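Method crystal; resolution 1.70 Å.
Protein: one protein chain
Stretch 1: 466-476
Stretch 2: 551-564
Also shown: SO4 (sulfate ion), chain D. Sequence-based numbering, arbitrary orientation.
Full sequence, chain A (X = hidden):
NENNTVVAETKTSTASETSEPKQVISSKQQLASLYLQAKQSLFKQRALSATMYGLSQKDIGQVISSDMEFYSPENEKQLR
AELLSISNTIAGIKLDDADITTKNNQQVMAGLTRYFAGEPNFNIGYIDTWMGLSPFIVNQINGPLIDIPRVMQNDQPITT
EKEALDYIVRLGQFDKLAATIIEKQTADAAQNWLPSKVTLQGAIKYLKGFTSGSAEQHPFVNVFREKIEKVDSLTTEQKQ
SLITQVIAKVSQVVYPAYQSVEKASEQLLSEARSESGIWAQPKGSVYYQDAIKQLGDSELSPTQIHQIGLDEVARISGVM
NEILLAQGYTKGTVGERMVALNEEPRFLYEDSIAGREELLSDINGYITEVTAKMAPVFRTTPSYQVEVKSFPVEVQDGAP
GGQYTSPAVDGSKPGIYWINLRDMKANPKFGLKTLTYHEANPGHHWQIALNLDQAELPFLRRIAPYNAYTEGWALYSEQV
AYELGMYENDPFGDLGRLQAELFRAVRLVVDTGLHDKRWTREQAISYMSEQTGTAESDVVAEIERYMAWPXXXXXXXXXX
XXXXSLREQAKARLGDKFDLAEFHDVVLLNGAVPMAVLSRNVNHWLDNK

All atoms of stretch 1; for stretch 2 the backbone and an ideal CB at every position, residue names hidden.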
ATOM      1  N   TYR A 466      -3.076   6.913   5.861  1.00  9.85           N
ATOM      2  CA  TYR A 466      -1.905   7.402   6.574  1.00  8.19           C
ATOM      3  C   TYR A 466      -0.793   6.304   6.573  1.00  7.81           C
ATOM      4  O   TYR A 466      -0.827   5.360   7.353  1.00  9.05           O
ATOM      5  CB  TYR A 466      -2.294   7.763   8.001  1.00  8.26           C
ATOM      6  CG  TYR A 466      -2.998   9.080   8.064  1.00  7.92           C
ATOM      7  CD1 TYR A 466      -2.289  10.260   7.833  1.00 13.99           C
ATOM      8  CD2 TYR A 466      -4.372   9.171   8.292  1.00  8.09           C
ATOM      9  CE1 TYR A 466      -2.953  11.497   7.814  1.00 16.13           C
ATOM     10  CE2 TYR A 466      -4.991  10.412   8.277  1.00  9.67           C
ATOM     11  CZ  TYR A 466      -4.303  11.527   8.070  1.00 12.28           C
ATOM     12  OH  TYR A 466      -4.949  12.775   8.109  1.00 12.46           O
ATOM     13  N   ASN A 467       0.177   6.461   5.735  1.00  6.94           N
ATOM     14  CA  ASN A 467       1.220   5.435   5.550  1.00  7.31           C
ATOM     15  C   ASN A 467       1.996   5.105   6.833  1.00  7.11           C
ATOM     16  O   ASN A 467       2.285   3.930   7.091  1.00  7.90           O
ATOM     17  CB  ASN A 467       2.187   5.957   4.444  1.00  6.63           C
ATOM     18  CG  ASN A 467       3.167   4.947   3.969  1.00  6.87           C
ATOM     19  OD1 ASN A 467       2.803   3.930   3.385  1.00  7.06           O
ATOM     20  ND2 ASN A 467       4.449   5.265   4.125  1.00  7.54           N
ATOM     21  N   ALA A 468       2.404   6.118   7.619  1.00  6.11           N
ATOM     22  CA  ALA A 468       3.203   5.882   8.804  1.00  6.44           C
ATOM     23  C   ALA A 468       2.372   5.149   9.839  1.00  5.55           C
ATOM     24  O   ALA A 468       2.826   4.177  10.427  1.00  6.84           O
ATOM     25  CB  ALA A 468       3.781   7.180   9.345  1.00  6.95           C
ATOM     26  N   TYR A 469       1.129   5.525   9.961  1.00  5.84           N
ATOM     27  CA  TYR A 469       0.217   4.799  10.872  1.00  4.47           C
ATOM     28  C   TYR A 469       0.042   3.346  10.433  1.00  5.82           C
ATOM     29  O   TYR A 469       0.105   2.413  11.240  1.00  7.21           O
ATOM     30  CB  TYR A 469      -1.141   5.510  10.984  1.00  4.06           C
ATOM     31  CG  TYR A 469      -2.119   4.783  11.860  1.00  5.46           C
ATOM     32  CD1 TYR A 469      -2.351   5.134  13.149  1.00  6.78           C
ATOM     33  CD2 TYR A 469      -2.858   3.760  11.311  1.00  7.14           C
ATOM     34  CE1 TYR A 469      -3.266   4.447  13.924  1.00  7.11           C
ATOM     35  CE2 TYR A 469      -3.732   3.029  12.087  1.00  8.31           C
ATOM     36  CZ  TYR A 469      -3.971   3.401  13.353  1.00  9.11           C
ATOM     37  OH  TYR A 469      -4.900   2.691  14.124  1.00  8.83           O
ATOM     38  N   THR A 470      -0.327   3.177   9.187  1.00  5.11           N
ATOM     39  CA  THR A 470      -0.746   1.910   8.607  1.00  4.23           C
ATOM     40  C   THR A 470       0.426   0.932   8.548  1.00  5.67           C
ATOM     41  O   THR A 470       0.267  -0.203   9.034  1.00  5.79           O
ATOM     42  CB  THR A 470      -1.455   2.066   7.236  1.00  6.83           C
ATOM     43  OG1 THR A 470      -2.544   2.994   7.401  1.00  8.78           O
ATOM     44  CG2 THR A 470      -1.993   0.666   6.764  1.00 10.72           C
ATOM     45  N   GLU A 471       1.566   1.336   8.023  1.00  6.61           N
ATOM     46  CA  GLU A 471       2.698   0.483   7.969  1.00  6.72           C
ATOM     47  C   GLU A 471       3.372   0.363   9.320  1.00  5.97           C
ATOM     48  O   GLU A 471       3.830  -0.759   9.641  1.00  7.04           O
ATOM     49  CB  GLU A 471       3.685   1.020   6.929  1.00  5.88           C
ATOM     50  CG  GLU A 471       3.071   1.150   5.579  1.00  8.94           C
ATOM     51  CD  GLU A 471       2.442  -0.163   5.001  1.00 14.14           C
ATOM     52  OE1 GLU A 471       2.602  -1.309   5.548  1.00 12.22           O
ATOM     53  OE2 GLU A 471       1.698  -0.001   4.006  1.00 17.48           O
ATOM     54  N   GLY A 472       3.425   1.445  10.115  1.00  5.95           N
ATOM     55  CA  GLY A 472       3.989   1.377  11.408  1.00  6.59           C
ATOM     56  C   GLY A 472       3.198   0.451  12.323  1.00  5.95           C
ATOM     57  O   GLY A 472       3.798  -0.336  13.093  1.00  6.71           O
ATOM     58  N   TRP A 473       1.869   0.470  12.195  1.00  4.15           N
ATOM     59  CA  TRP A 473       1.028  -0.436  12.989  1.00  4.62           C
ATOM     60  C   TRP A 473       1.387  -1.900  12.667  1.00  4.87           C
ATOM     61  O   TRP A 473       1.516  -2.722  13.573  1.00  4.83           O
ATOM     62  CB  TRP A 473      -0.480  -0.198  12.706  1.00  6.62           C
ATOM     63  CG  TRP A 473      -1.275  -1.367  13.342  1.00  2.90           C
ATOM     64  CD1 TRP A 473      -1.672  -2.484  12.731  1.00  4.57           C
ATOM     65  CD2 TRP A 473      -1.414  -1.602  14.756  1.00  3.74           C
ATOM     66  NE1 TRP A 473      -2.123  -3.390  13.659  1.00  4.25           N
ATOM     67  CE2 TRP A 473      -1.989  -2.854  14.903  1.00  3.36           C
ATOM     68  CE3 TRP A 473      -1.202  -0.830  15.870  1.00  3.86           C
ATOM     69  CZ2 TRP A 473      -2.269  -3.386  16.159  1.00  3.56           C
ATOM     70  CZ3 TRP A 473      -1.464  -1.355  17.117  1.00  6.51           C
ATOM     71  CH2 TRP A 473      -2.052  -2.580  17.236  1.00  5.70           C
ATOM     72  N   ALA A 474       1.481  -2.226  11.385  1.00  3.10           N
ATOM     73  CA  ALA A 474       1.668  -3.636  11.010  1.00  6.57           C
ATOM     74  C   ALA A 474       3.035  -4.121  11.491  1.00  8.27           C
ATOM     75  O   ALA A 474       3.154  -5.217  12.000  1.00  7.16           O
ATOM     76  CB  ALA A 474       1.500  -3.852   9.500  1.00  6.96           C
ATOM     77  N   LEU A 475       4.071  -3.274  11.388  1.00  6.56           N
ATOM     78  CA  LEU A 475       5.385  -3.650  11.930  1.00  5.88           C
ATOM     79  C   LEU A 475       5.380  -3.777  13.457  1.00  7.46           C
ATOM     80  O   LEU A 475       5.957  -4.748  14.025  1.00  8.20           O
ATOM     81  CB  LEU A 475       6.449  -2.633  11.412  1.00  8.12           C
ATOM     82  CG  LEU A 475       7.912  -2.944  11.604  1.00 13.44           C
ATOM     83  CD1 LEU A 475       8.263  -4.330  10.968  1.00 15.94           C
ATOM     84  CD2 LEU A 475       8.770  -1.757  11.079  1.00  9.83           C
ATOM     85  N   TYR A 476       4.663  -2.861  14.159  1.00  5.54           N
ATOM     86  CA  TYR A 476       4.443  -2.992  15.602  1.00  6.26           C
ATOM     87  C   TYR A 476       3.756  -4.306  15.941  1.00  6.94           C
ATOM     88  O   TYR A 476       4.181  -4.949  16.905  1.00  4.96           O
ATOM     89  CB  TYR A 476       3.673  -1.779  16.141  1.00  6.91           C
ATOM     90  CG  TYR A 476       3.139  -1.954  17.522  1.00  7.36           C
ATOM     91  CD1 TYR A 476       3.918  -1.690  18.629  1.00  5.08           C
ATOM     92  CD2 TYR A 476       1.842  -2.316  17.731  1.00  6.66           C
ATOM     93  CE1 TYR A 476       3.413  -1.924  19.944  1.00  6.06           C
ATOM     94  CE2 TYR A 476       1.334  -2.538  19.023  1.00  8.40           C
ATOM     95  CZ  TYR A 476       2.101  -2.273  20.122  1.00  5.18           C
ATOM     96  OH  TYR A 476       1.574  -2.595  21.408  1.00  7.13           O
ATOM     97  N   UNK A 551       9.962   8.306  -0.214  1.00  7.51           N
ATOM     98  CA  UNK A 551       9.462   8.488   1.136  1.00  6.96           C
ATOM     99  C   UNK A 551       8.568   7.409   1.680  1.00  4.61           C
ATOM    100  O   UNK A 551       8.392   7.317   2.924  1.00  6.79           O
ATOM    101  CB  UNK A 551       8.701   9.813   1.204  1.00  6.96           C
ATOM    102  N   UNK A 552       7.938   6.642   0.810  1.00  6.17           N
ATOM    103  CA  UNK A 552       6.933   5.642   1.194  1.00  3.88           C
ATOM    104  C   UNK A 552       7.588   4.608   2.112  1.00  5.17           C
ATOM    105  O   UNK A 552       6.929   4.186   3.087  1.00  5.86           O
ATOM    106  CB  UNK A 552       6.328   4.967  -0.038  1.00  3.88           C
ATOM    107  N   UNK A 553       8.848   4.262   1.867  1.00  6.07           N
ATOM    108  CA  UNK A 553       9.536   3.240   2.635  1.00  5.20           C
ATOM    109  C   UNK A 553       9.855   3.714   4.021  1.00  6.13           C
ATOM    110  O   UNK A 553      10.279   2.913   4.866  1.00  7.85           O
ATOM    111  CB  UNK A 553      10.821   2.806   1.926  1.00  5.20           C
ATOM    112  N   UNK A 554       9.710   5.014   4.299  1.00  5.06           N
ATOM    113  CA  UNK A 554      10.003   5.560   5.621  1.00  5.83           C
ATOM    114  C   UNK A 554       8.900   5.278   6.670  1.00  7.16           C
ATOM    115  O   UNK A 554       9.179   5.258   7.868  1.00  7.37           O
ATOM    116  CB  UNK A 554      10.217   7.070   5.500  1.00  5.83           C
ATOM    117  N   UNK A 555       7.660   5.004   6.234  1.00  7.04           N
ATOM    118  CA  UNK A 555       6.538   4.903   7.142  1.00  7.63           C
ATOM    119  C   UNK A 555       6.627   3.800   8.124  1.00  7.99           C
ATOM    120  O   UNK A 555       6.143   3.897   9.296  1.00  7.48           O
ATOM    121  CB  UNK A 555       5.240   4.742   6.348  1.00  7.63           C
ATOM    122  N   UNK A 556       7.245   2.728   7.663  1.00  8.52           N
ATOM    123  CA  UNK A 556       7.252   1.450   8.392  1.00  6.92           C
ATOM    124  C   UNK A 556       7.961   1.663   9.731  1.00  8.18           C
ATOM    125  O   UNK A 556       7.375   1.467  10.813  1.00  7.67           O
ATOM    126  CB  UNK A 556       7.938   0.349   7.580  1.00  6.92           C
ATOM    127  N   UNK A 557       9.242   2.014   9.692  1.00  7.82           N
ATOM    128  CA  UNK A 557       9.971   2.200  10.937  1.00  7.21           C
ATOM    129  C   UNK A 557       9.564   3.492  11.652  1.00  7.37           C
ATOM    130  O   UNK A 557       9.574   3.524  12.862  1.00  7.41           O
ATOM    131  CB  UNK A 557      11.476   2.206  10.663  1.00  7.21           C
ATOM    132  N   UNK A 558       9.394   4.620  10.966  1.00  7.90           N
ATOM    133  CA  UNK A 558       9.081   5.853  11.716  1.00  7.32           C
ATOM    134  C   UNK A 558       7.741   5.686  12.489  1.00  7.97           C
ATOM    135  O   UNK A 558       7.606   6.100  13.639  1.00  9.67           O
ATOM    136  CB  UNK A 558       9.002   7.048  10.763  1.00  7.32           C
ATOM    137  N   UNK A 559       6.754   5.027  11.868  1.00  7.40           N
ATOM    138  CA  UNK A 559       5.522   4.824  12.509  1.00  6.94           C
ATOM    139  C   UNK A 559       5.669   3.836  13.668  1.00  6.51           C
ATOM    140  O   UNK A 559       5.099   4.067  14.736  1.00  7.09           O
ATOM    141  CB  UNK A 559       4.484   4.343  11.493  1.00  6.94           C
ATOM    142  N   UNK A 560       6.392   2.734  13.476  1.00  6.91           N
ATOM    143  CA  UNK A 560       6.593   1.759  14.512  1.00  6.77           C
ATOM    144  C   UNK A 560       7.294   2.380  15.743  1.00  7.84           C
ATOM    145  O   UNK A 560       6.858   2.158  16.893  1.00  7.32           O
ATOM    146  CB  UNK A 560       7.406   0.585  13.962  1.00  6.77           C
ATOM    147  N   UNK A 561       8.326   3.187  15.471  1.00  6.86           N
ATOM    148  CA  UNK A 561       9.088   3.816  16.562  1.00  7.27           C
ATOM    149  C   UNK A 561       8.199   4.752  17.370  1.00  6.51           C
ATOM    150  O   UNK A 561       8.306   4.814  18.581  1.00  6.30           O
ATOM    151  CB  UNK A 561      10.290   4.584  16.008  1.00  7.27           C
ATOM    152  N   UNK A 562       7.291   5.436  16.702  1.00  7.70           N
ATOM    153  CA  UNK A 562       6.417   6.402  17.380  1.00  7.86           C
ATOM    154  C   UNK A 562       5.390   5.671  18.211  1.00  6.12           C
ATOM    155  O   UNK A 562       5.173   6.071  19.342  1.00  7.11           O
ATOM    156  CB  UNK A 562       5.724   7.322  16.373  1.00  7.86           C
ATOM    157  N   UNK A 563       4.784   4.612  17.658  1.00  8.29           N
ATOM    158  CA  UNK A 563       3.854   3.770  18.436  1.00  5.59           C
ATOM    159  C   UNK A 563       4.525   3.235  19.682  1.00  6.48           C
ATOM    160  O   UNK A 563       3.976   3.330  20.769  1.00  7.15           O
ATOM    161  CB  UNK A 563       3.334   2.607  17.589  1.00  5.59           C
ATOM    162  N   UNK A 564       5.730   2.687  19.558  1.00  6.96           N
ATOM    163  CA  UNK A 564       6.464   2.198  20.692  1.00  7.61           C
ATOM    164  C   UNK A 564       6.858   3.301  21.714  1.00  6.93           C
ATOM    165  O   UNK A 564       6.822   3.079  22.956  1.00  7.10           O
ATOM    166  CB  UNK A 564       7.719   1.483  20.187  1.00  7.61           C
TER
HETATM  167  S   SO4 D 610       5.748  -4.198   2.410  1.00 22.32           S
HETATM  168  O1  SO4 D 610       6.532  -4.167   3.674  1.00 20.64           O
HETATM  169  O2  SO4 D 610       5.162  -5.490   2.281  1.00 25.87           O
HETATM  170  O3  SO4 D 610       4.611  -3.246   2.423  1.00 24.42           O
HETATM  171  O4  SO4 D 610       6.552  -3.744   1.306  1.00 29.62           O

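Helix 467-476 meets the helix of the second stretch at 72°, with the axes only 6.8 Å apart.

Position 551 has a phi of 90°, which by itself favours glycine, and stretch 1 lies out of reach of its CB. It is Gly551.

At 552 the CB points sideways, 4.6 Å from Asn467 ND2. A polar side chain long enough to turn toward the amide of Asn467 would suit, Gln among several. Gln552 does so: its NE2 donates to Asn467 OD1 at 2.9 Å, while Asn467 ND2 donates to the backbone Gln552 O, also at 2.9 Å, so the Asn467 amide is held by one bond to the Gln552 side chain and one to its backbone carbonyl.

Positions 553 and 554 find nothing of stretch 1 near their CB atoms and are little constrained by it; they are Ala553 and Leu554.

At position 555 a CB would lie 2.4 Å from Asn467 ND2, a clash, and 3.4 Å from Ala468 CA. Only glycine fits, and Gly555 lets its CA come within 3.9 Å of Ala468 CA.

At 556 the CB points sideways, 4.2 Å from Leu475 CD2 and 4.4 Å from Glu471 CB. A sizeable apolar or aromatic group could cover these carbons, and a sulfate farther along favours a donor at its tip. Tyr556 meets both demands: Glu471 CB sits over its ring face, 3.7 Å from the centroid, and Tyr556 OH donates to sulfate O3 at 2.7 Å. That hydroxyl also accepts from Gln552 NE2 at 3.1 Å.

Position 557 points away, so many residues would do; Lys557 only brushes Leu475 with its aliphatic part. Position 558, directed sideways, is Leu558 and makes no real contact.

Position 559 repeats the constraint of 555. A CB would lie 2.0 Å from Ala468 O, and glycine is again required. Gly559 CA instead makes a CA-H...O contact with Ala468 O at 3.5 Å, opposite Gly472.

At 560 the CB points toward stretch 1, 4.0 Å from Leu475 CD2. Leu, Ile or Met could pack here. Met560, extended, places SD 3.6 Å from Leu475 CG.

Positions 561 and 562 are out of reach; Leu561 and Lys562 occupy them.

Position 563 points toward stretch 1, its CB 4.5 Å from Tyr476 CD1, inviting a branched or long aliphatic chain. In Ile563, CG2 lies over the Tyr476 ring, 3.8 Å from its centroid, while CD1 reaches Trp473 CB at 4.3 Å.

Sideways at 564, an apolar chain could reach the same ring; Leu564 CD2 meets its edge, 3.7 Å from Tyr476 CE1.

Stretch 2 551-564: GQALGYKLGMLKIL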
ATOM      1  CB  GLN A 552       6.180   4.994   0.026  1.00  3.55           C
ATOM      2  CG  GLN A 552       5.006   4.075   0.443  1.00  8.35           C
ATOM      3  CD  GLN A 552       5.363   2.719   0.964  1.00  6.14           C
ATOM      4  OE1 GLN A 552       6.360   2.119   0.543  1.00  7.87           O
ATOM      5  NE2 GLN A 552       4.473   2.130   1.837  1.00  4.94           N
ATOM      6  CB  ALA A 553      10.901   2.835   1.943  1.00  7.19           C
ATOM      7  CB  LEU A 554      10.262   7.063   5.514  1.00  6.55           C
ATOM      8  CG  LEU A 554      11.311   7.491   4.530  1.00  5.73           C
ATOM      9  CD1 LEU A 554      11.355   9.066   4.562  1.00  5.58           C
ATOM     10  CD2 LEU A 554      12.712   6.896   4.770  1.00  4.62           C
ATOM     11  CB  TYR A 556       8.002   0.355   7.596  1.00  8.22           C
ATOM     12  CG  TYR A 556       7.359   0.021   6.296  1.00  6.41           C
ATOM     13  CD1 TYR A 556       6.489  -1.056   6.201  1.00  6.80           C
ATOM     14  CD2 TYR A 556       7.532   0.832   5.159  1.00  8.38           C
ATOM     15  CE1 TYR A 556       5.816  -1.287   5.069  1.00  9.94           C
ATOM     16  CE2 TYR A 556       6.867   0.560   4.009  1.00  8.93           C
ATOM     17  CZ  TYR A 556       5.964  -0.449   3.968  1.00  6.86           C
ATOM     18  OH  TYR A 556       5.291  -0.713   2.805  1.00  9.39           O
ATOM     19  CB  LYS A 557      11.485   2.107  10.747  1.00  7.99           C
ATOM     20  CG  LYS A 557      11.992   0.745  11.034  1.00 11.23           C
ATOM     21  CD  LYS A 557      12.048   0.591  12.571  1.00 11.72           C
ATOM     22  CE  LYS A 557      12.298  -0.796  13.032  1.00 14.69           C
ATOM     23  NZ  LYS A 557      12.447  -0.895  14.582  1.00 13.55           N
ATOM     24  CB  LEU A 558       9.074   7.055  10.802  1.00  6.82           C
ATOM     25  CG  LEU A 558      10.426   7.395  10.219  1.00  8.25           C
ATOM     26  CD1 LEU A 558      10.314   8.608   9.273  1.00  9.92           C
ATOM     27  CD2 LEU A 558      11.489   7.555  11.302  1.00  9.08           C
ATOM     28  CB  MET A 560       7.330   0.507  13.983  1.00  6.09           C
ATOM     29  CG  MET A 560       7.460  -0.612  15.020  1.00  8.46           C
ATOM     30  SD  MET A 560       9.032  -1.687  14.739  1.00  8.43           S
ATOM     31  CE  MET A 560       8.721  -3.028  15.961  1.00 13.84           C
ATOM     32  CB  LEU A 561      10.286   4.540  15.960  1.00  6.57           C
ATOM     33  CG  LEU A 561      11.402   3.615  15.508  1.00  9.06           C
ATOM     34  CD1 LEU A 561      12.388   4.411  14.633  1.00 11.25           C
ATOM     35  CD2 LEU A 561      12.188   2.981  16.669  1.00 11.57           C
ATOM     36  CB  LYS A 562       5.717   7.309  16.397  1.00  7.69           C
ATOM     37  CG  LYS A 562       4.826   8.388  17.036  1.00 10.11           C
ATOM     38  CD  LYS A 562       5.606   9.267  18.010  1.00 13.92           C
ATOM     39  CE  LYS A 562       4.684  10.357  18.646  1.00 16.73           C
ATOM     40  NZ  LYS A 562       5.379  11.277  19.575  1.00 16.45           N
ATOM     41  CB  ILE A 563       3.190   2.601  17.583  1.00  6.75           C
ATOM     42  CG1 ILE A 563       2.338   3.242  16.474  1.00  7.41           C
ATOM     43  CG2 ILE A 563       2.425   1.650  18.595  1.00  7.29           C
ATOM     44  CD1 ILE A 563       1.940   2.236  15.325  1.00  6.99           C
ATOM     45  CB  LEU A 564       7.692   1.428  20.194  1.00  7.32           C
ATOM     46  CG  LEU A 564       7.447   0.029  19.638  1.00  6.45           C
ATOM     47  CD1 LEU A 564       8.768  -0.534  19.103  1.00 12.74           C
ATOM     48  CD2 LEU A 564       6.894  -0.862  20.784  1.00  8.77           C
TER
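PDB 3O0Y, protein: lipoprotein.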